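Local coordinates for protein 5'-Methylthioadenosine Nucleosidase (PDB 2H8G) that is a nucleosidase of the phosphorylase superfamily and binds adenine in a pocket beside its mixed beta sheet, at residues K123-G128 with K221-L226; R24-V29 with K70-N75; V136-R141 with G203-Y208. All coordinates share one frame; numbering follows the deposited sequence.

Interaction 1: residues K123-G128 with K221-L226. With ADE (adenine), chain C.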
loop_
_atom_site.group_PDB
_atom_site.type_symbol
_atom_site.label_atom_id
_atom_site.label_comp_id
_atom_site.label_asym_id
_atom_site.label_seq_id
_atom_site.Cartn_x
_atom_site.Cartn_y
_atom_site.Cartn_z
ATOM N N LYS A 123 5.901 3.121 -27.475
ATOM C CA LYS A 123 4.495 3.454 -27.272
ATOM C C LYS A 123 4.212 4.923 -27.557
ATOM O O LYS A 123 3.092 5.403 -27.344
ATOM C CB LYS A 123 4.067 3.118 -25.841
ATOM C CG LYS A 123 4.062 1.631 -25.531
ATOM C CD LYS A 123 3.121 0.889 -26.467
ATOM C CE LYS A 123 3.132 -0.603 -26.194
ATOM N NZ LYS A 123 2.636 -0.916 -24.829
ATOM N N GLY A 124 5.236 5.631 -28.026
ATOM C CA GLY A 124 5.083 7.033 -28.361
ATOM C C GLY A 124 5.495 8.031 -27.298
ATOM O O GLY A 124 5.262 9.224 -27.460
ATOM N N ALA A 125 6.106 7.565 -26.215
ATOM C CA ALA A 125 6.525 8.479 -25.157
ATOM C C ALA A 125 7.887 9.098 -25.446
ATOM O O ALA A 125 8.777 8.450 -25.999
ATOM C CB ALA A 125 6.563 7.748 -23.815
ATOM N N ASN A 126 8.032 10.365 -25.076
ATOM C CA ASN A 126 9.280 11.098 -25.248
ATOM C C ASN A 126 9.604 11.807 -23.937
ATOM O O ASN A 126 8.703 12.175 -23.189
ATOM C CB ASN A 126 9.149 12.135 -26.368
ATOM C CG ASN A 126 8.990 11.500 -27.734
ATOM O OD1 ASN A 126 9.850 10.740 -28.180
ATOM N ND2 ASN A 126 7.890 11.808 -28.406
ATOM N N ILE A 127 10.888 11.990 -23.660
ATOM C CA ILE A 127 11.309 12.675 -22.446
ATOM C C ILE A 127 10.666 14.059 -22.428
ATOM O O ILE A 127 10.687 14.774 -23.432
ATOM C CB ILE A 127 12.844 12.840 -22.405
ATOM C CG1 ILE A 127 13.517 11.467 -22.376
ATOM C CG2 ILE A 127 13.254 13.666 -21.189
ATOM C CD1 ILE A 127 13.222 10.668 -21.130
ATOM N N GLY A 128 10.080 14.427 -21.295
ATOM C CA GLY A 128 9.456 15.732 -21.185
ATOM C C GLY A 128 7.956 15.747 -21.403
ATOM O O GLY A 128 7.291 16.712 -21.036
ATOM N N LYS A 221 1.317 12.505 -15.616
ATOM C CA LYS A 221 2.585 11.798 -15.485
ATOM C C LYS A 221 3.599 12.309 -16.497
ATOM O O LYS A 221 3.399 12.200 -17.708
ATOM C CB LYS A 221 2.343 10.293 -15.658
ATOM C CG LYS A 221 1.453 9.696 -14.554
ATOM C CD LYS A 221 2.205 9.550 -13.231
ATOM C CE LYS A 221 1.247 9.301 -12.058
ATOM N NZ LYS A 221 1.975 8.899 -10.817
ATOM N N ALA A 222 4.684 12.877 -15.976
ATOM C CA ALA A 222 5.737 13.460 -16.799
ATOM C C ALA A 222 6.913 12.500 -16.975
ATOM O O ALA A 222 7.517 12.047 -16.000
ATOM C CB ALA A 222 6.204 14.763 -16.170
ATOM N N VAL A 223 7.234 12.204 -18.233
ATOM C CA VAL A 223 8.306 11.268 -18.573
ATOM C C VAL A 223 9.717 11.795 -18.349
ATOM O O VAL A 223 10.146 12.751 -18.996
ATOM C CB VAL A 223 8.173 10.811 -20.046
ATOM C CG1 VAL A 223 9.258 9.797 -20.389
ATOM C CG2 VAL A 223 6.799 10.194 -20.271
ATOM N N THR A 224 10.430 11.150 -17.433
ATOM C CA THR A 224 11.809 11.524 -17.114
ATOM C C THR A 224 12.829 10.570 -17.725
ATOM O O THR A 224 14.009 10.898 -17.832
ATOM C CB THR A 224 12.061 11.544 -15.593
ATOM O OG1 THR A 224 11.569 10.331 -15.003
ATOM C CG2 THR A 224 11.382 12.741 -14.954
ATOM N N ASP A 225 12.379 9.388 -18.124
ATOM C CA ASP A 225 13.293 8.407 -18.686
ATOM C C ASP A 225 12.570 7.442 -19.608
ATOM O O ASP A 225 11.364 7.225 -19.467
ATOM C CB ASP A 225 13.981 7.625 -17.561
ATOM C CG ASP A 225 12.992 7.009 -16.589
ATOM O OD1 ASP A 225 12.395 7.757 -15.790
ATOM O OD2 ASP A 225 12.803 5.774 -16.626
ATOM N N LEU A 226 13.312 6.875 -20.554
ATOM C CA LEU A 226 12.740 5.918 -21.496
ATOM C C LEU A 226 13.190 4.515 -21.098
ATOM O O LEU A 226 14.369 4.166 -21.202
ATOM C CB LEU A 226 13.178 6.254 -22.925
ATOM C CG LEU A 226 12.757 7.646 -23.405
ATOM C CD1 LEU A 226 13.270 7.872 -24.827
ATOM C CD2 LEU A 226 11.244 7.786 -23.349
HETATM N N9 ADE C . 9.692 7.161 -12.051
HETATM C C8 ADE C . 10.474 7.708 -13.008
HETATM N N7 ADE C . 10.957 6.809 -13.899
HETATM C C5 ADE C . 10.442 5.616 -13.469
HETATM C C6 ADE C . 10.541 4.255 -13.941
HETATM N N6 ADE C . 11.260 3.950 -15.015
HETATM N N1 ADE C . 9.852 3.252 -13.220
HETATM C C2 ADE C . 9.114 3.585 -12.109
HETATM N N3 ADE C . 8.965 4.864 -11.589
HETATM C C4 ADE C . 9.652 5.814 -12.323
#
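Ile127 and Asp225 meet where the loop 123-128 passes beside the C-terminal end of strand 217-226: Ile127 CD1 lies 3.3 Å from Asp225 CA. CG1 stands anti to the carbonyl carbon (chi1 -63°) and the chain folds again at chi2, which sends CD1 across the strand backbone and against Leu226 CG at 3.8 Å. Leu226 in turn places CD2 3.7 Å from Ala125 O. Deeper in, Val223 CB sits 3.5 Å from Asn126 O. The one hydrogen bond between the segments runs from Gly128 N to Val223 O (2.8 Å), nearly straight at 175° and in the carbonyl plane. Backbone bonds of Val223 with Asp129 and of Lys221 with Phe131 carry this pairing on into strand 130-138, the antiparallel neighbour of 217-226 in the phosphorylase-superfamily sheet. On the other side of the strand Asp225 points away from the loop, and its OD2 accepts adenine N6 at 2.9 Å. Its second oxygen is steadied by Thr224, whose OG1 donates to Asp225 OD1 at 2.8 Å, nearly along the C-O axis. Outside the segments, Cys117 bonds the backbones of Ala222 and Thr224, while Glu236 OE1 and Asn240 ND2 of helix 233-259 bond those of Leu226 and Thr224.

Interaction 2: residues R24-V29 with K70-N75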
loop_
_atom_site.group_PDB
_atom_site.type_symbol
_atom_site.label_atom_id
_atom_site.label_comp_id
_atom_site.label_asym_id
_atom_site.label_seq_id
_atom_site.Cartn_x
_atom_site.Cartn_y
_atom_site.Cartn_z
ATOM N N ARG A 24 -22.864 21.248 -8.367
ATOM C CA ARG A 24 -22.247 22.569 -8.376
ATOM C C ARG A 24 -20.816 22.513 -8.892
ATOM O O ARG A 24 -20.243 21.434 -9.052
ATOM C CB ARG A 24 -22.252 23.150 -6.957
ATOM C CG ARG A 24 -23.602 23.077 -6.260
ATOM C CD ARG A 24 -23.532 23.633 -4.846
ATOM N NE ARG A 24 -24.839 23.608 -4.195
ATOM C CZ ARG A 24 -25.468 22.505 -3.803
ATOM N NH1 ARG A 24 -26.657 22.591 -3.226
ATOM N NH2 ARG A 24 -24.904 21.316 -3.969
ATOM N N PRO A 25 -20.219 23.683 -9.167
ATOM C CA PRO A 25 -18.843 23.730 -9.663
ATOM C C PRO A 25 -17.862 23.127 -8.659
ATOM O O PRO A 25 -18.080 23.186 -7.449
ATOM C CB PRO A 25 -18.598 25.225 -9.863
ATOM C CG PRO A 25 -19.964 25.748 -10.188
ATOM C CD PRO A 25 -20.826 25.027 -9.185
ATOM N N ILE A 26 -16.789 22.539 -9.177
ATOM C CA ILE A 26 -15.755 21.947 -8.342
ATOM C C ILE A 26 -15.259 23.033 -7.394
ATOM O O ILE A 26 -15.049 24.172 -7.812
ATOM C CB ILE A 26 -14.584 21.448 -9.211
ATOM C CG1 ILE A 26 -15.064 20.298 -10.097
ATOM C CG2 ILE A 26 -13.417 21.023 -8.332
ATOM C CD1 ILE A 26 -14.077 19.891 -11.164
ATOM N N SER A 27 -15.078 22.692 -6.123
ATOM C CA SER A 27 -14.622 23.677 -5.150
ATOM C C SER A 27 -13.298 23.325 -4.486
ATOM O O SER A 27 -12.600 24.208 -3.987
ATOM C CB SER A 27 -15.690 23.884 -4.071
ATOM O OG SER A 27 -15.900 22.700 -3.324
ATOM N N SER A 28 -12.945 22.042 -4.479
ATOM C CA SER A 28 -11.698 21.623 -3.858
ATOM C C SER A 28 -10.996 20.534 -4.654
ATOM O O SER A 28 -11.632 19.614 -5.169
ATOM C CB SER A 28 -11.952 21.124 -2.433
ATOM O OG SER A 28 -12.728 19.938 -2.431
ATOM N N VAL A 29 -9.677 20.651 -4.744
ATOM C CA VAL A 29 -8.861 19.688 -5.466
ATOM C C VAL A 29 -7.692 19.285 -4.586
ATOM O O VAL A 29 -7.099 20.125 -3.913
ATOM C CB VAL A 29 -8.285 20.296 -6.761
ATOM C CG1 VAL A 29 -7.433 19.260 -7.491
ATOM C CG2 VAL A 29 -9.412 20.797 -7.650
ATOM N N LYS A 70 -8.418 31.517 -7.349
ATOM C CA LYS A 70 -9.721 31.843 -7.910
ATOM C C LYS A 70 -10.832 31.224 -7.070
ATOM O O LYS A 70 -10.936 31.498 -5.876
ATOM C CB LYS A 70 -9.816 31.353 -9.358
ATOM C CG LYS A 70 -8.809 32.010 -10.289
ATOM C CD LYS A 70 -8.905 31.460 -11.701
ATOM C CE LYS A 70 -7.840 32.072 -12.599
ATOM N NZ LYS A 70 -7.887 31.522 -13.983
ATOM N N ASP A 71 -11.652 30.383 -7.689
ATOM C CA ASP A 71 -12.758 29.747 -6.985
ATOM C C ASP A 71 -12.453 28.310 -6.569
ATOM O O ASP A 71 -13.367 27.521 -6.330
ATOM C CB ASP A 71 -14.012 29.765 -7.863
ATOM C CG ASP A 71 -14.337 31.152 -8.390
ATOM O OD1 ASP A 71 -13.590 31.653 -9.259
ATOM O OD2 ASP A 71 -15.337 31.745 -7.932
ATOM N N LEU A 72 -11.171 27.972 -6.475
ATOM C CA LEU A 72 -10.783 26.619 -6.095
ATOM C C LEU A 72 -9.855 26.542 -4.892
ATOM O O LEU A 72 -8.879 27.285 -4.792
ATOM C CB LEU A 72 -10.100 25.910 -7.271
ATOM C CG LEU A 72 -10.938 25.435 -8.456
ATOM C CD1 LEU A 72 -10.010 24.890 -9.535
ATOM C CD2 LEU A 72 -11.915 24.362 -8.003
ATOM N N ARG A 73 -10.172 25.632 -3.977
ATOM C CA ARG A 73 -9.336 25.405 -2.812
ATOM C C ARG A 73 -8.340 24.366 -3.304
ATOM O O ARG A 73 -8.740 23.336 -3.843
ATOM C CB ARG A 73 -10.152 24.830 -1.653
ATOM C CG ARG A 73 -11.108 25.818 -1.006
ATOM C CD ARG A 73 -11.904 25.156 0.111
ATOM N NE ARG A 73 -12.654 26.128 0.902
ATOM C CZ ARG A 73 -12.093 27.062 1.664
ATOM N NH1 ARG A 73 -10.772 27.154 1.741
ATOM N NH2 ARG A 73 -12.851 27.908 2.351
ATOM N N ILE A 74 -7.054 24.641 -3.144
ATOM C CA ILE A 74 -6.035 23.708 -3.600
ATOM C C ILE A 74 -5.246 23.116 -2.447
ATOM O O ILE A 74 -4.673 23.838 -1.634
ATOM C CB ILE A 74 -5.042 24.385 -4.564
ATOM C CG1 ILE A 74 -5.798 25.000 -5.741
ATOM C CG2 ILE A 74 -4.022 23.363 -5.062
ATOM C CD1 ILE A 74 -4.911 25.742 -6.712
ATOM N N ASN A 75 -5.224 21.791 -2.385
ATOM C CA ASN A 75 -4.484 21.089 -1.353
ATOM C C ASN A 75 -3.466 20.198 -2.052
ATOM O O ASN A 75 -3.773 19.570 -3.063
ATOM C CB ASN A 75 -5.429 20.234 -0.500
ATOM C CG ASN A 75 -6.361 21.071 0.358
ATOM O OD1 ASN A 75 -7.582 20.904 0.317
ATOM N ND2 ASN A 75 -5.789 21.973 1.144
HETATM O O HOH W 1 -15.964 26.875 -6.650
HETATM O O HOH W 2 -10.075 19.000 -0.839
#
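Arg73 and Ser27 meet where strands 28-32 and 72-78 begin side by side; the touching parts of the two segments run 26° apart. Followed outward, the Arg73 side chain begins with CB, 3.4 Å from Ser27 O. CG stands anti to the carbonyl carbon (chi1 -71°) and still lies 3.7 Å from Ser27 O; beyond it the chain is extended to NE and carries the guanidinium away from the partner strand. The carbonyl brushed by these carbons also accepts Arg73 N at 2.8 Å, the donor tilted 28° from the carbonyl plane. Arg73 O then receives Val29 N at 3.0 Å, so both backbone polar groups of Arg73 bracket Ser28, the residue bridged to it, and the Ser28 CA points its hydrogen at the same oxygen. One step on, Asn75 N donates to Val29 O at 2.9 Å.

The opposite face of the strands is apolar. Leu72 turns its CD2 to within 3.7 Å of Ile26 CG2 and 3.1 Å of Ile26 O, a close approach, with Val29 CG2 farther along. Helix 233-259 covers this side, Ile259 touching Ile26 and Leu72, and Ile256 touching Ile74. Before the strands pair fully, one water donates to both Ile26 O and Asp71 O, spanning the gap. Asp109 OD2 bonds the backbone N of Ser27 and of Ser28, holding the start of strand 28-32 from its other flank.

Arg73 bonding to the residues on both sides of Ser28, and Val29 to those on both sides of Ile74, is the staggered pattern of parallel beta pairing. Strand 28-32 lies between 72-78 and 110-119, parallel to both, and 72-78 is also the second arm of the 63-69/72-78 hairpin; this belongs to the mixed sheet of the alpha/beta phosphorylase-superfamily fold.

Interaction 3: residues V136-R141 with G203-Y208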
loop_
_atom_site.group_PDB
_atom_site.type_symbol
_atom_site.label_atom_id
_atom_site.label_comp_id
_atom_site.label_asym_id
_atom_site.label_seq_id
_atom_site.Cartn_x
_atom_site.Cartn_y
_atom_site.Cartn_z
ATOM N N VAL A 136 -5.228 2.505 -15.377
ATOM C CA VAL A 136 -4.037 2.108 -14.651
ATOM C C VAL A 136 -4.104 0.669 -14.159
ATOM O O VAL A 136 -5.177 0.151 -13.872
ATOM C CB VAL A 136 -3.826 3.063 -13.454
ATOM C CG1 VAL A 136 -4.996 2.939 -12.477
ATOM C CG2 VAL A 136 -2.500 2.779 -12.783
ATOM N N VAL A 137 -2.943 0.033 -14.082
ATOM C CA VAL A 137 -2.826 -1.344 -13.624
ATOM C C VAL A 137 -1.549 -1.505 -12.807
ATOM O O VAL A 137 -0.703 -0.605 -12.794
ATOM C CB VAL A 137 -2.724 -2.336 -14.818
ATOM C CG1 VAL A 137 -3.991 -2.290 -15.649
ATOM C CG2 VAL A 137 -1.516 -1.997 -15.684
ATOM N N PHE A 138 -1.433 -2.640 -12.117
ATOM C CA PHE A 138 -0.222 -2.989 -11.359
ATOM C C PHE A 138 0.483 -4.067 -12.181
ATOM O O PHE A 138 -0.183 -4.907 -12.785
ATOM C CB PHE A 138 -0.522 -3.653 -10.008
ATOM C CG PHE A 138 -1.068 -2.736 -8.954
ATOM C CD1 PHE A 138 -2.436 -2.595 -8.785
ATOM C CD2 PHE A 138 -0.214 -2.068 -8.082
ATOM C CE1 PHE A 138 -2.954 -1.811 -7.756
ATOM C CE2 PHE A 138 -0.719 -1.280 -7.052
ATOM C CZ PHE A 138 -2.089 -1.153 -6.885
ATOM N N HIS A 139 1.812 -4.062 -12.193
ATOM C CA HIS A 139 2.545 -5.107 -12.909
ATOM C C HIS A 139 3.329 -6.011 -11.960
ATOM O O HIS A 139 3.927 -6.991 -12.402
ATOM C CB HIS A 139 3.497 -4.523 -13.967
ATOM C CG HIS A 139 4.398 -3.438 -13.460
ATOM N ND1 HIS A 139 5.522 -3.680 -12.697
ATOM C CD2 HIS A 139 4.339 -2.097 -13.626
ATOM C CE1 HIS A 139 6.115 -2.530 -12.417
ATOM N NE2 HIS A 139 5.417 -1.556 -12.968
ATOM N N ASP A 140 3.315 -5.713 -10.661
ATOM C CA ASP A 140 4.065 -6.521 -9.705
ATOM C C ASP A 140 3.254 -7.199 -8.603
ATOM O O ASP A 140 3.791 -7.533 -7.544
ATOM C CB ASP A 140 5.187 -5.679 -9.080
ATOM C CG ASP A 140 4.666 -4.585 -8.159
ATOM O OD1 ASP A 140 3.465 -4.247 -8.230
ATOM O OD2 ASP A 140 5.481 -4.051 -7.369
ATOM N N ARG A 141 1.960 -7.402 -8.836
ATOM C CA ARG A 141 1.133 -8.099 -7.851
ATOM C C ARG A 141 0.656 -9.340 -8.590
ATOM O O ARG A 141 -0.479 -9.407 -9.065
ATOM C CB ARG A 141 -0.052 -7.236 -7.403
ATOM C CG ARG A 141 0.351 -5.835 -6.967
ATOM C CD ARG A 141 -0.690 -5.213 -6.044
ATOM N NE ARG A 141 -2.028 -5.246 -6.617
ATOM C CZ ARG A 141 -3.109 -4.816 -5.975
ATOM N NH1 ARG A 141 -2.991 -4.321 -4.746
ATOM N NH2 ARG A 141 -4.304 -4.898 -6.544
ATOM N N GLY A 203 0.672 5.331 -8.941
ATOM C CA GLY A 203 -0.614 5.449 -9.616
ATOM C C GLY A 203 -1.751 4.488 -9.325
ATOM O O GLY A 203 -2.836 4.901 -8.907
ATOM N N ALA A 204 -1.518 3.204 -9.544
ATOM C CA ALA A 204 -2.570 2.216 -9.340
ATOM C C ALA A 204 -3.082 2.144 -7.906
ATOM O O ALA A 204 -4.233 1.764 -7.679
ATOM C CB ALA A 204 -2.091 0.842 -9.800
ATOM N N ALA A 205 -2.231 2.497 -6.943
ATOM C CA ALA A 205 -2.616 2.465 -5.537
ATOM C C ALA A 205 -3.489 3.676 -5.234
ATOM O O ALA A 205 -4.459 3.582 -4.481
ATOM C CB ALA A 205 -1.376 2.467 -4.648
ATOM N N VAL A 206 -3.141 4.821 -5.816
ATOM C CA VAL A 206 -3.942 6.021 -5.610
ATOM C C VAL A 206 -5.325 5.759 -6.209
ATOM O O VAL A 206 -6.346 6.120 -5.614
ATOM C CB VAL A 206 -3.308 7.254 -6.296
ATOM C CG1 VAL A 206 -4.212 8.477 -6.123
ATOM C CG2 VAL A 206 -1.933 7.534 -5.689
ATOM N N ALA A 207 -5.361 5.124 -7.381
ATOM C CA ALA A 207 -6.633 4.820 -8.040
ATOM C C ALA A 207 -7.444 3.828 -7.212
ATOM O O ALA A 207 -8.670 3.932 -7.140
ATOM C CB ALA A 207 -6.385 4.261 -9.441
ATOM N N TYR A 208 -6.767 2.868 -6.586
ATOM C CA TYR A 208 -7.453 1.887 -5.752
ATOM C C TYR A 208 -8.212 2.589 -4.622
ATOM O O TYR A 208 -9.398 2.340 -4.404
ATOM C CB TYR A 208 -6.449 0.896 -5.157
ATOM C CG TYR A 208 -7.089 -0.112 -4.237
ATOM C CD1 TYR A 208 -7.894 -1.130 -4.746
ATOM C CD2 TYR A 208 -6.934 -0.022 -2.857
ATOM C CE1 TYR A 208 -8.530 -2.029 -3.904
ATOM C CE2 TYR A 208 -7.570 -0.921 -2.002
ATOM C CZ TYR A 208 -8.366 -1.920 -2.537
ATOM O OH TYR A 208 -9.000 -2.816 -1.712
#
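Val136 and Phe138 are set against helix 203-212 by their first torsions. Val136 has CG1 in the crowded position between backbone N and carbonyl carbon (chi1 63°) and CG2 anti to the N; this directs CG2 to Ala204 and CG1 to Ala207. Phe138 has CG anti to its carbonyl carbon (chi1 -72°), which swings the ring over toward Ala204.

The Ala204 methyl group is the centre of the contact. Its CB stands almost on the normal of the Phe138 ring, 3.4 Å from the centroid, a CH-pi contact over the face; all six ring carbons lie at similar range around it. The same CB is 3.6 Å from Val136 CG2 and 3.6 Å from Val137 O, which closes in on it from the strand backbone. Val136 CG2 also presses against the helix backbone, 3.5 Å from Ala204 CA, tighter than usual for two carbons. One turn on, Ala207 CB receives the other branch, Val136 CG1, at 3.6 Å. The strand and helix axes come within 7.4 Å, with an angle of 111° between their directions, consistent with the small side chains of Ala204 and Ala207 at the interface.

The other face of the Phe138 ring is covered by Arg141, whose guanidinium faces the ring, with NE 3.4 Å above the ring plane and offset toward the rim. NE is bonded to Gly152 O, and the group makes a cation-pi contact with Tyr151.

The helix start is tied down by Gly203 N to Asp200 OD1 and Ala204 N to Thr177 OG1. Strand 130-138 runs alongside 171-177, helix 92-106 packs Thr92 against Phe138 and Ala205, and Val93 of the second subunit touches Ala205 and Tyr208.

In the fold
All three contacts reach one mixed sheet. Interaction 1 uses strand 217-226 and interaction 3 uses its sheet neighbour 130-138; their centres lie 19 Å apart, and they touch where Lys221 NZ comes to 4.2 Å from Gly203 N, near Asp200, which bonds both atoms and also lines the adenine pocket. Interaction 1 supplies Thr224 and Asp225 to that pocket, whereas in interaction 3 Gly203 CA is 9.8 Å from adenine N3, at the start of the helix that leads into strand 217-226. Interaction 2 comes earlier in the chain and sits across the chain's centre from both, 29 Å from interaction 1 and 27 Å from interaction 3 between centres, touching neither.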